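Local atomic coordinates of phospholethanolamine N-methyltransferase 2 (Haemonchus contortus, PDB entry 4KRI), a protein that probably methylates phosphomonomethylethanolamine and related phosphobases with S-adenosylmethionine as methyl donor, contributing to nematode phosphocholine biosynthesis. Residues T88-S93 with V134-Y139; D97-L102 with I158-K163; G223-D228 with P287-Y292. All coordinates share one frame; numbering follows the deposited sequence.

How the interactions relate
The first two contacts cross along the chain. Interaction 1 starts on helix 80-93 and closes a loop of 40 residues on strand 132-143, whereas interaction 2 starts on strand 98-105 and closes one of 55 on strand 156-166. Strands 132-143 and 156-166 are neighbours, so the helix packing of interaction 1 and the strand pairing of interaction 2 touch, with F136 against L100 and L91 O bonded to K163 NZ. Interaction 3 follows in series: residues 223-228 and 287-292 close a loop of 58 residues in the S-adenosylhomocysteine-binding part of the chain. Its centre lies about 33 Å from that of interaction 1 and about 26 Å from that of interaction 2.

Interaction 1. Residues T88-S93 with V134-Y139; sequences TAALRS and VGFQFY
L91 and A90, near the C-terminal end of helix 80-93, pack on V134, G135 and F136 of strand 132-143 in a buried, apolar contact: the helix lies across a face of the N-terminal sheet, which is probably Rossmann-like. The two segments run at nearly a right angle (93°), with axes 9.0 Å apart, and no hydrogen bond links them. The main element is a CH-pi contact: methyl CD2 of L91 sits over one face of the F136 ring, 3.7 Å from its centroid and only 12° off the ring normal, so it meets all six ring carbons at similar distances. CG of L91 follows it down onto the CE2 side of the ring, 3.7 Å from F136 CE2. The two side chains slide past each other in opposite directions. F136 CG stands beside the backbone N and anti to the carbonyl carbon (chi1 -75°), and from there the ring extends to the helix although its CB does not point at it. A90 CB comes to the ring edge instead, near its plane, 4.1 Å from F136 CZ. The other branch of L91, CD1, rests on the strand backbone, 4.1 Å from V134 O and about as far from G135 CA. V134 CG2 reaches L91 CB more loosely, at 4.4 Å. L127 of strand 127-129 and F125 of the preceding loop also touch L91. A90 meets L67, so the helix end packs against strands 64-70, 127-129 and 132-143, while F136, on L161, passes the contact on to strand 156-166.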
loop_
_atom_site.group_PDB
_atom_site.type_symbol
_atom_site.label_atom_id
_atom_site.label_comp_id
_atom_site.label_asym_id
_atom_site.label_seq_id
_atom_site.Cartn_x
_atom_site.Cartn_y
_atom_site.Cartn_z
ATOM N N THR A 88 -6.905 5.922 -23.831
ATOM C CA THR A 88 -6.595 6.943 -24.819
ATOM C C THR A 88 -7.566 8.112 -24.716
ATOM O O THR A 88 -7.146 9.267 -24.649
ATOM C CB THR A 88 -6.630 6.361 -26.238
ATOM O OG1 THR A 88 -5.627 5.344 -26.342
ATOM C CG2 THR A 88 -6.355 7.443 -27.270
ATOM N N ALA A 89 -8.858 7.814 -24.668
ATOM C CA ALA A 89 -9.876 8.864 -24.643
ATOM C C ALA A 89 -9.813 9.625 -23.323
ATOM O O ALA A 89 -10.011 10.837 -23.281
ATOM C CB ALA A 89 -11.267 8.270 -24.855
ATOM N N ALA A 90 -9.538 8.910 -22.239
ATOM C CA ALA A 90 -9.422 9.552 -20.934
ATOM C C ALA A 90 -8.259 10.540 -20.906
ATOM O O ALA A 90 -8.412 11.669 -20.445
ATOM C CB ALA A 90 -9.274 8.506 -19.833
ATOM N N LEU A 91 -7.105 10.119 -21.418
ATOM C CA LEU A 91 -5.935 10.992 -21.498
ATOM C C LEU A 91 -6.191 12.210 -22.378
ATOM O O LEU A 91 -5.797 13.325 -22.027
ATOM C CB LEU A 91 -4.715 10.217 -22.007
ATOM C CG LEU A 91 -4.083 9.292 -20.960
ATOM C CD1 LEU A 91 -3.094 8.331 -21.616
ATOM C CD2 LEU A 91 -3.369 10.107 -19.881
ATOM N N ARG A 92 -6.852 12.016 -23.516
ATOM C CA ARG A 92 -7.130 13.158 -24.380
ATOM C C ARG A 92 -8.061 14.175 -23.715
ATOM O O ARG A 92 -7.924 15.378 -23.926
ATOM C CB ARG A 92 -7.695 12.705 -25.733
ATOM C CG ARG A 92 -6.651 12.031 -26.608
ATOM C CD ARG A 92 -7.218 11.611 -27.963
ATOM N NE ARG A 92 -6.226 10.860 -28.730
ATOM C CZ ARG A 92 -6.506 10.047 -29.748
ATOM N NH1 ARG A 92 -7.763 9.863 -30.139
ATOM N NH2 ARG A 92 -5.520 9.410 -30.373
ATOM N N SER A 93 -8.988 13.696 -22.889
ATOM C CA SER A 93 -10.001 14.578 -22.316
ATOM C C SER A 93 -9.460 15.434 -21.174
ATOM O O SER A 93 -10.031 16.483 -20.855
ATOM C CB SER A 93 -11.179 13.760 -21.792
ATOM O OG SER A 93 -10.862 13.232 -20.511
ATOM N N VAL A 134 2.212 11.319 -23.031
ATOM C CA VAL A 134 1.471 11.531 -21.797
ATOM C C VAL A 134 1.019 10.179 -21.278
ATOM O O VAL A 134 0.921 9.213 -22.041
ATOM C CB VAL A 134 0.231 12.440 -21.980
ATOM C CG1 VAL A 134 0.660 13.860 -22.317
ATOM C CG2 VAL A 134 -0.721 11.877 -23.043
ATOM N N GLY A 135 0.744 10.113 -19.982
ATOM C CA GLY A 135 0.296 8.876 -19.376
ATOM C C GLY A 135 -0.211 9.173 -17.985
ATOM O O GLY A 135 -0.211 10.328 -17.553
ATOM N N PHE A 136 -0.648 8.142 -17.273
ATOM C CA PHE A 136 -1.120 8.354 -15.912
ATOM C C PHE A 136 -0.062 8.041 -14.873
ATOM O O PHE A 136 0.558 6.975 -14.906
ATOM C CB PHE A 136 -2.367 7.507 -15.638
ATOM C CG PHE A 136 -3.606 8.041 -16.281
ATOM C CD1 PHE A 136 -4.128 9.275 -15.899
ATOM C CD2 PHE A 136 -4.266 7.310 -17.264
ATOM C CE1 PHE A 136 -5.281 9.777 -16.503
ATOM C CE2 PHE A 136 -5.413 7.797 -17.868
ATOM C CZ PHE A 136 -5.924 9.042 -17.491
ATOM N N GLN A 137 0.142 8.979 -13.950
ATOM C CA GLN A 137 0.964 8.740 -12.770
ATOM C C GLN A 137 0.078 8.159 -11.673
ATOM O O GLN A 137 -1.037 8.633 -11.442
ATOM C CB GLN A 137 1.608 10.046 -12.289
ATOM C CG GLN A 137 2.342 9.932 -10.955
ATOM C CD GLN A 137 2.961 11.247 -10.527
ATOM O OE1 GLN A 137 3.704 11.871 -11.286
ATOM N NE2 GLN A 137 2.656 11.678 -9.308
ATOM N N PHE A 138 0.570 7.125 -11.003
ATOM C CA PHE A 138 -0.198 6.455 -9.958
ATOM C C PHE A 138 -0.262 7.267 -8.658
ATOM O O PHE A 138 0.747 7.830 -8.212
ATOM C CB PHE A 138 0.408 5.074 -9.680
ATOM C CG PHE A 138 -0.262 4.340 -8.560
ATOM C CD1 PHE A 138 -1.451 3.651 -8.781
ATOM C CD2 PHE A 138 0.282 4.359 -7.284
ATOM C CE1 PHE A 138 -2.082 2.978 -7.747
ATOM C CE2 PHE A 138 -0.348 3.683 -6.245
ATOM C CZ PHE A 138 -1.519 2.996 -6.477
ATOM N N TYR A 139 -1.454 7.333 -8.055
ATOM C CA TYR A 139 -1.594 7.903 -6.717
ATOM C C TYR A 139 -2.063 6.876 -5.680
ATOM O O TYR A 139 -1.415 6.699 -4.647
ATOM C CB TYR A 139 -2.512 9.132 -6.712
ATOM C CG TYR A 139 -2.608 9.769 -5.349
ATOM C CD1 TYR A 139 -1.589 10.584 -4.866
ATOM C CD2 TYR A 139 -3.706 9.544 -4.533
ATOM C CE1 TYR A 139 -1.670 11.158 -3.603
ATOM C CE2 TYR A 139 -3.794 10.117 -3.276
ATOM C CZ TYR A 139 -2.785 10.923 -2.818
ATOM O OH TYR A 139 -2.896 11.483 -1.560
#

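Interaction 2. Residues D97-L102 with I158-K163; sequences DGVLIL and IWTLMK
L100 and L102 of strand 98-105 face L161 and W159 of strand 156-166 as hydrogen-bonded pairs of an antiparallel ladder, with I101-T160 as the non-hydrogen-bonded pair between them and V99-M162 as the next one beyond L100. The strand order 48-52, 25-29, 64-70, 98-105, 156-166, 132-143, with the first four parallel and 156-166 antiparallel to 98-105, is consistent with the Rossmann-like sheet of class I methyltransferases. Reciprocal backbone bonds hold the hydrogen-bonded pairs, L100 N lying 2.8 Å from L161 O. The ladder runs on past L100 through K163 N to G98 O, and D97 N gives a last bond to K163 O. M162 CG, anti to the backbone N (chi1 -176°), rests 3.5 Å from D97 O. On one face of the sheet L100 and L161 lie side by side, L100 CD2 4.0 Å from L161 CD1, and L102 CD2 meets the W159 indole at CE3, also at 4.0 Å. On the other face I101 CG1 stands beside the backbone N (chi1 -59°), and from it CD1 reaches T160, 3.6 Å from T160 OG1. I101 CG2 crosses to I158 CG2 at 3.7 Å. Further out, helix 114-124 packs on the leucine and tryptophan face, where T119 bonds W159 NE1 and F122 meets the indole edge to face. Helix 5-18 packs on the V99 and T160 face. K163 NZ bonds L91 O and L94 O and forms a salt bridge with E129; D97 OD1 pairs with K164. At the far end, L102 O accepts W159 N at 2.7 Å and lies in the indole plane at its edge, 3.5 Å from W159 CE3.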
loop_
_atom_site.group_PDB
_atom_site.type_symbol
_atom_site.label_atom_id
_atom_site.label_comp_id
_atom_site.label_asym_id
_atom_site.label_seq_id
_atom_site.Cartn_x
_atom_site.Cartn_y
_atom_site.Cartn_z
ATOM N N ASP A 97 -1.930 17.270 -15.505
ATOM C CA ASP A 97 -2.172 17.307 -14.048
ATOM C C ASP A 97 -3.631 17.054 -13.674
ATOM O O ASP A 97 -3.976 17.073 -12.494
ATOM C CB ASP A 97 -1.693 18.606 -13.394
ATOM C CG ASP A 97 -0.230 18.878 -13.632
ATOM O OD1 ASP A 97 0.563 17.914 -13.641
ATOM O OD2 ASP A 97 0.118 20.063 -13.813
ATOM N N GLY A 98 -4.474 16.804 -14.669
ATOM C CA GLY A 98 -5.868 16.470 -14.414
ATOM C C GLY A 98 -5.974 15.110 -13.745
ATOM O O GLY A 98 -5.098 14.261 -13.910
ATOM N N VAL A 99 -7.039 14.902 -12.976
ATOM C CA VAL A 99 -7.139 13.713 -12.148
ATOM C C VAL A 99 -8.207 12.776 -12.701
ATOM O O VAL A 99 -9.297 13.216 -13.052
ATOM C CB VAL A 99 -7.517 14.095 -10.707
ATOM C CG1 VAL A 99 -7.679 12.841 -9.846
ATOM C CG2 VAL A 99 -6.458 15.019 -10.119
ATOM N N LEU A 100 -7.878 11.488 -12.797
ATOM C CA LEU A 100 -8.868 10.460 -13.110
ATOM C C LEU A 100 -9.210 9.712 -11.847
ATOM O O LEU A 100 -8.329 9.163 -11.196
ATOM C CB LEU A 100 -8.325 9.466 -14.148
ATOM C CG LEU A 100 -9.137 8.185 -14.385
ATOM C CD1 LEU A 100 -10.544 8.486 -14.919
ATOM C CD2 LEU A 100 -8.396 7.279 -15.356
ATOM N N ILE A 101 -10.494 9.696 -11.498
ATOM C CA ILE A 101 -10.993 8.863 -10.413
ATOM C C ILE A 101 -11.817 7.767 -11.071
ATOM O O ILE A 101 -12.837 8.042 -11.700
ATOM C CB ILE A 101 -11.895 9.670 -9.453
ATOM C CG1 ILE A 101 -11.132 10.860 -8.848
ATOM C CG2 ILE A 101 -12.445 8.765 -8.352
ATOM C CD1 ILE A 101 -9.850 10.465 -8.055
ATOM N N LEU A 102 -11.363 6.524 -10.958
ATOM C CA LEU A 102 -11.998 5.432 -11.663
ATOM C C LEU A 102 -12.493 4.404 -10.659
ATOM O O LEU A 102 -11.708 3.836 -9.907
ATOM C CB LEU A 102 -11.011 4.780 -12.641
ATOM C CG LEU A 102 -11.437 3.420 -13.211
ATOM C CD1 LEU A 102 -12.563 3.584 -14.181
ATOM C CD2 LEU A 102 -10.260 2.719 -13.876
ATOM N N ILE A 158 -11.341 1.919 -6.273
ATOM C CA ILE A 158 -11.251 3.276 -6.804
ATOM C C ILE A 158 -9.788 3.554 -7.099
ATOM O O ILE A 158 -8.957 3.516 -6.194
ATOM C CB ILE A 158 -11.702 4.309 -5.777
ATOM C CG1 ILE A 158 -13.131 4.004 -5.307
ATOM C CG2 ILE A 158 -11.623 5.727 -6.370
ATOM C CD1 ILE A 158 -13.512 4.759 -4.037
ATOM N N TRP A 159 -9.462 3.831 -8.355
ATOM C CA TRP A 159 -8.104 4.268 -8.682
ATOM C C TRP A 159 -8.071 5.780 -8.705
ATOM O O TRP A 159 -8.972 6.414 -9.236
ATOM C CB TRP A 159 -7.681 3.762 -10.075
ATOM C CG TRP A 159 -7.313 2.316 -10.151
ATOM C CD1 TRP A 159 -6.050 1.787 -10.169
ATOM C CD2 TRP A 159 -8.209 1.208 -10.253
ATOM N NE1 TRP A 159 -6.114 0.411 -10.271
ATOM C CE2 TRP A 159 -7.429 0.034 -10.317
ATOM C CE3 TRP A 159 -9.603 1.092 -10.292
ATOM C CZ2 TRP A 159 -7.997 -1.238 -10.419
ATOM C CZ3 TRP A 159 -10.162 -0.166 -10.388
ATOM C CH2 TRP A 159 -9.360 -1.314 -10.447
ATOM N N THR A 160 -7.016 6.359 -8.155
ATOM C CA THR A 160 -6.769 7.791 -8.289
ATOM C C THR A 160 -5.497 7.915 -9.109
ATOM O O THR A 160 -4.448 7.458 -8.669
ATOM C CB THR A 160 -6.524 8.447 -6.909
ATOM O OG1 THR A 160 -7.703 8.317 -6.095
ATOM C CG2 THR A 160 -6.228 9.933 -7.075
ATOM N N LEU A 161 -5.591 8.524 -10.292
ATOM C CA LEU A 161 -4.443 8.652 -11.208
ATOM C C LEU A 161 -4.371 10.085 -11.711
ATOM O O LEU A 161 -5.383 10.779 -11.740
ATOM C CB LEU A 161 -4.638 7.712 -12.405
ATOM C CG LEU A 161 -4.927 6.238 -12.107
ATOM C CD1 LEU A 161 -5.389 5.515 -13.375
ATOM C CD2 LEU A 161 -3.702 5.559 -11.532
ATOM N N MET A 162 -3.183 10.535 -12.113
ATOM C CA MET A 162 -3.029 11.903 -12.604
ATOM C C MET A 162 -2.343 11.902 -13.962
ATOM O O MET A 162 -1.359 11.184 -14.161
ATOM C CB MET A 162 -2.201 12.715 -11.594
ATOM C CG MET A 162 -2.046 14.189 -11.934
ATOM S SD MET A 162 -1.498 15.190 -10.520
ATOM C CE MET A 162 -1.288 13.899 -9.279
ATOM N N LYS A 163 -2.844 12.705 -14.898
ATOM C CA LYS A 163 -2.218 12.801 -16.217
ATOM C C LYS A 163 -0.908 13.574 -16.126
ATOM O O LYS A 163 -0.879 14.673 -15.576
ATOM C CB LYS A 163 -3.136 13.534 -17.182
ATOM C CG LYS A 163 -2.573 13.608 -18.603
ATOM C CD LYS A 163 -3.469 14.437 -19.523
ATOM C CE LYS A 163 -2.847 14.556 -20.909
ATOM N NZ LYS A 163 -3.743 15.239 -21.888
#

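Interaction 3. Residues G223-D228 with P287-Y292; sequences GQRMLD and PNSFDY
R225 and M226 at the start of strand 225-229 meet D291 and Y292 of strand 290-296 in a short parallel ladder with one bridge, M226-Y292, whose flanking bonds run from Y292 N to R225 O and from L227 N to Y292 O, the latter 2.9 Å. R225 O also takes a weak bond from D291 N, so two successive N-H groups converge on it. The chain turns a corner at D291, and its carboxylate lies beside the backbone of the first strand. D291 OD2 accepts R225 N at 2.8 Å in a nearly straight bond (174°), using the lone pair directed away from OD1. OD1 itself forms a salt bridge with K317 and has a weak link through a water to Q224 NE2. The other end of the Q224 amide serves Y292: Y292 OH donates to Q224 OE1 at 2.6 Å, from 39° above the plane of the amide, and OE1, at the edge of the tyrosine ring near its plane, also accepts K221 N. F290 is clasped between two side chains. L227 CB lies over the centre of one face, 3.6 Å from the centroid. Over the opposite face the R225 guanidinium, tilted 31° from the ring plane, makes an off-centre cation-pi contact, with R225 NH2 3.3 Å from F290 CE1. R225 NH1 also forms a weak hydrogen bond to S289 O, and R225 NE is bonded to Q247. M226 CE touches Y292 CB at 3.9 Å. As in class I methyltransferases, strand 225-229 leads into a glycine-rich turn, and the side chain of L227 is about 9 Å from the bound S-adenosylhomocysteine. Flanked by a backbone N-H and the K317 ammonium, the D291 carboxylate is probably stabilised in its charged form, and the R225 charge is probably shared between the F290 face, S289 O and Q247.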
loop_
_atom_site.group_PDB
_atom_site.type_symbol
_atom_site.label_atom_id
_atom_site.label_comp_id
_atom_site.label_asym_id
_atom_site.label_seq_id
_atom_site.Cartn_x
_atom_site.Cartn_y
_atom_site.Cartn_z
ATOM N N GLY A 223 -12.157 -1.322 19.014
ATOM C CA GLY A 223 -12.721 -0.220 18.261
ATOM C C GLY A 223 -11.750 0.925 18.028
ATOM O O GLY A 223 -12.041 1.822 17.223
ATOM N N GLN A 224 -10.619 0.928 18.727
ATOM C CA GLN A 224 -9.600 1.937 18.434
ATOM C C GLN A 224 -9.068 1.768 17.012
ATOM O O GLN A 224 -9.150 0.681 16.430
ATOM C CB GLN A 224 -8.474 1.938 19.479
ATOM C CG GLN A 224 -8.965 2.457 20.842
ATOM C CD GLN A 224 -7.880 2.482 21.891
ATOM O OE1 GLN A 224 -7.134 1.512 22.059
ATOM N NE2 GLN A 224 -7.771 3.606 22.605
ATOM N N ARG A 225 -8.560 2.856 16.437
ATOM C CA ARG A 225 -8.190 2.844 15.025
ATOM C C ARG A 225 -6.694 2.741 14.835
ATOM O O ARG A 225 -5.932 3.529 15.408
ATOM C CB ARG A 225 -8.709 4.115 14.345
ATOM C CG ARG A 225 -10.236 4.264 14.454
ATOM C CD ARG A 225 -10.800 5.322 13.506
ATOM N NE ARG A 225 -10.435 5.051 12.118
ATOM C CZ ARG A 225 -9.591 5.795 11.407
ATOM N NH1 ARG A 225 -9.037 6.876 11.943
ATOM N NH2 ARG A 225 -9.310 5.469 10.153
ATOM N N MET A 226 -6.271 1.783 14.016
ATOM C CA MET A 226 -4.855 1.583 13.758
ATOM C C MET A 226 -4.534 1.719 12.274
ATOM O O MET A 226 -5.258 1.191 11.426
ATOM C CB MET A 226 -4.412 0.195 14.264
ATOM C CG MET A 226 -3.008 -0.222 13.805
ATOM S SD MET A 226 -2.564 -1.876 14.443
ATOM C CE MET A 226 -2.148 -1.454 16.130
ATOM N N LEU A 227 -3.450 2.433 11.975
ATOM C CA LEU A 227 -2.908 2.486 10.622
ATOM C C LEU A 227 -1.723 1.551 10.562
ATOM O O LEU A 227 -0.779 1.692 11.356
ATOM C CB LEU A 227 -2.426 3.911 10.293
ATOM C CG LEU A 227 -1.722 4.050 8.935
ATOM C CD1 LEU A 227 -2.719 3.816 7.786
ATOM C CD2 LEU A 227 -1.080 5.434 8.818
ATOM N N ASP A 228 -1.746 0.601 9.624
ATOM C CA ASP A 228 -0.599 -0.307 9.454
ATOM C C ASP A 228 0.128 0.083 8.185
ATOM O O ASP A 228 -0.432 -0.005 7.101
ATOM C CB ASP A 228 -1.092 -1.765 9.365
ATOM C CG ASP A 228 0.050 -2.783 9.319
ATOM O OD1 ASP A 228 1.053 -2.556 8.595
ATOM O OD2 ASP A 228 -0.045 -3.831 10.010
ATOM N N PRO A 287 -5.855 13.765 9.259
ATOM C CA PRO A 287 -5.041 14.139 10.419
ATOM C C PRO A 287 -5.756 13.861 11.733
ATOM O O PRO A 287 -7.005 13.913 11.787
ATOM C CB PRO A 287 -4.868 15.659 10.263
ATOM C CG PRO A 287 -5.493 16.022 8.932
ATOM C CD PRO A 287 -6.436 14.932 8.574
ATOM N N ASN A 288 -4.970 13.581 12.774
ATOM C CA ASN A 288 -5.479 13.432 14.134
ATOM C C ASN A 288 -6.559 12.380 14.221
ATOM O O ASN A 288 -7.532 12.549 14.942
ATOM C CB ASN A 288 -6.040 14.759 14.650
ATOM C CG ASN A 288 -4.988 15.848 14.703
ATOM O OD1 ASN A 288 -3.914 15.664 15.283
ATOM N ND2 ASN A 288 -5.282 16.983 14.077
ATOM N N SER A 289 -6.379 11.285 13.504
ATOM C CA SER A 289 -7.475 10.336 13.356
ATOM C C SER A 289 -7.154 8.935 13.857
ATOM O O SER A 289 -8.076 8.166 14.162
ATOM C CB SER A 289 -7.965 10.295 11.908
ATOM O OG SER A 289 -7.021 9.664 11.077
ATOM N N PHE A 290 -5.868 8.596 13.956
ATOM C CA PHE A 290 -5.488 7.247 14.387
ATOM C C PHE A 290 -5.058 7.164 15.841
ATOM O O PHE A 290 -4.273 7.982 16.320
ATOM C CB PHE A 290 -4.378 6.666 13.482
ATOM C CG PHE A 290 -4.856 6.356 12.088
ATOM C CD1 PHE A 290 -5.578 5.200 11.836
ATOM C CD2 PHE A 290 -4.609 7.226 11.038
ATOM C CE1 PHE A 290 -6.032 4.913 10.557
ATOM C CE2 PHE A 290 -5.069 6.938 9.754
ATOM C CZ PHE A 290 -5.775 5.786 9.522
ATOM N N ASP A 291 -5.547 6.138 16.539
ATOM C CA ASP A 291 -5.047 5.843 17.880
ATOM C C ASP A 291 -3.631 5.261 17.862
ATOM O O ASP A 291 -2.846 5.511 18.775
ATOM C CB ASP A 291 -5.993 4.878 18.600
ATOM C CG ASP A 291 -7.351 5.481 18.833
ATOM O OD1 ASP A 291 -7.461 6.341 19.745
ATOM O OD2 ASP A 291 -8.304 5.115 18.101
ATOM N N TYR A 292 -3.319 4.480 16.827
ATOM C CA TYR A 292 -2.046 3.781 16.716
ATOM C C TYR A 292 -1.569 3.804 15.292
ATOM O O TYR A 292 -2.364 3.738 14.361
ATOM C CB TYR A 292 -2.194 2.296 17.129
ATOM C CG TYR A 292 -2.807 2.150 18.487
ATOM C CD1 TYR A 292 -2.057 2.404 19.632
ATOM C CD2 TYR A 292 -4.135 1.775 18.631
ATOM C CE1 TYR A 292 -2.624 2.290 20.888
ATOM C CE2 TYR A 292 -4.713 1.660 19.888
ATOM C CZ TYR A 292 -3.949 1.918 21.006
ATOM O OH TYR A 292 -4.519 1.811 22.255
HETATM O O HOH W 1 -9.639 5.841 22.250
#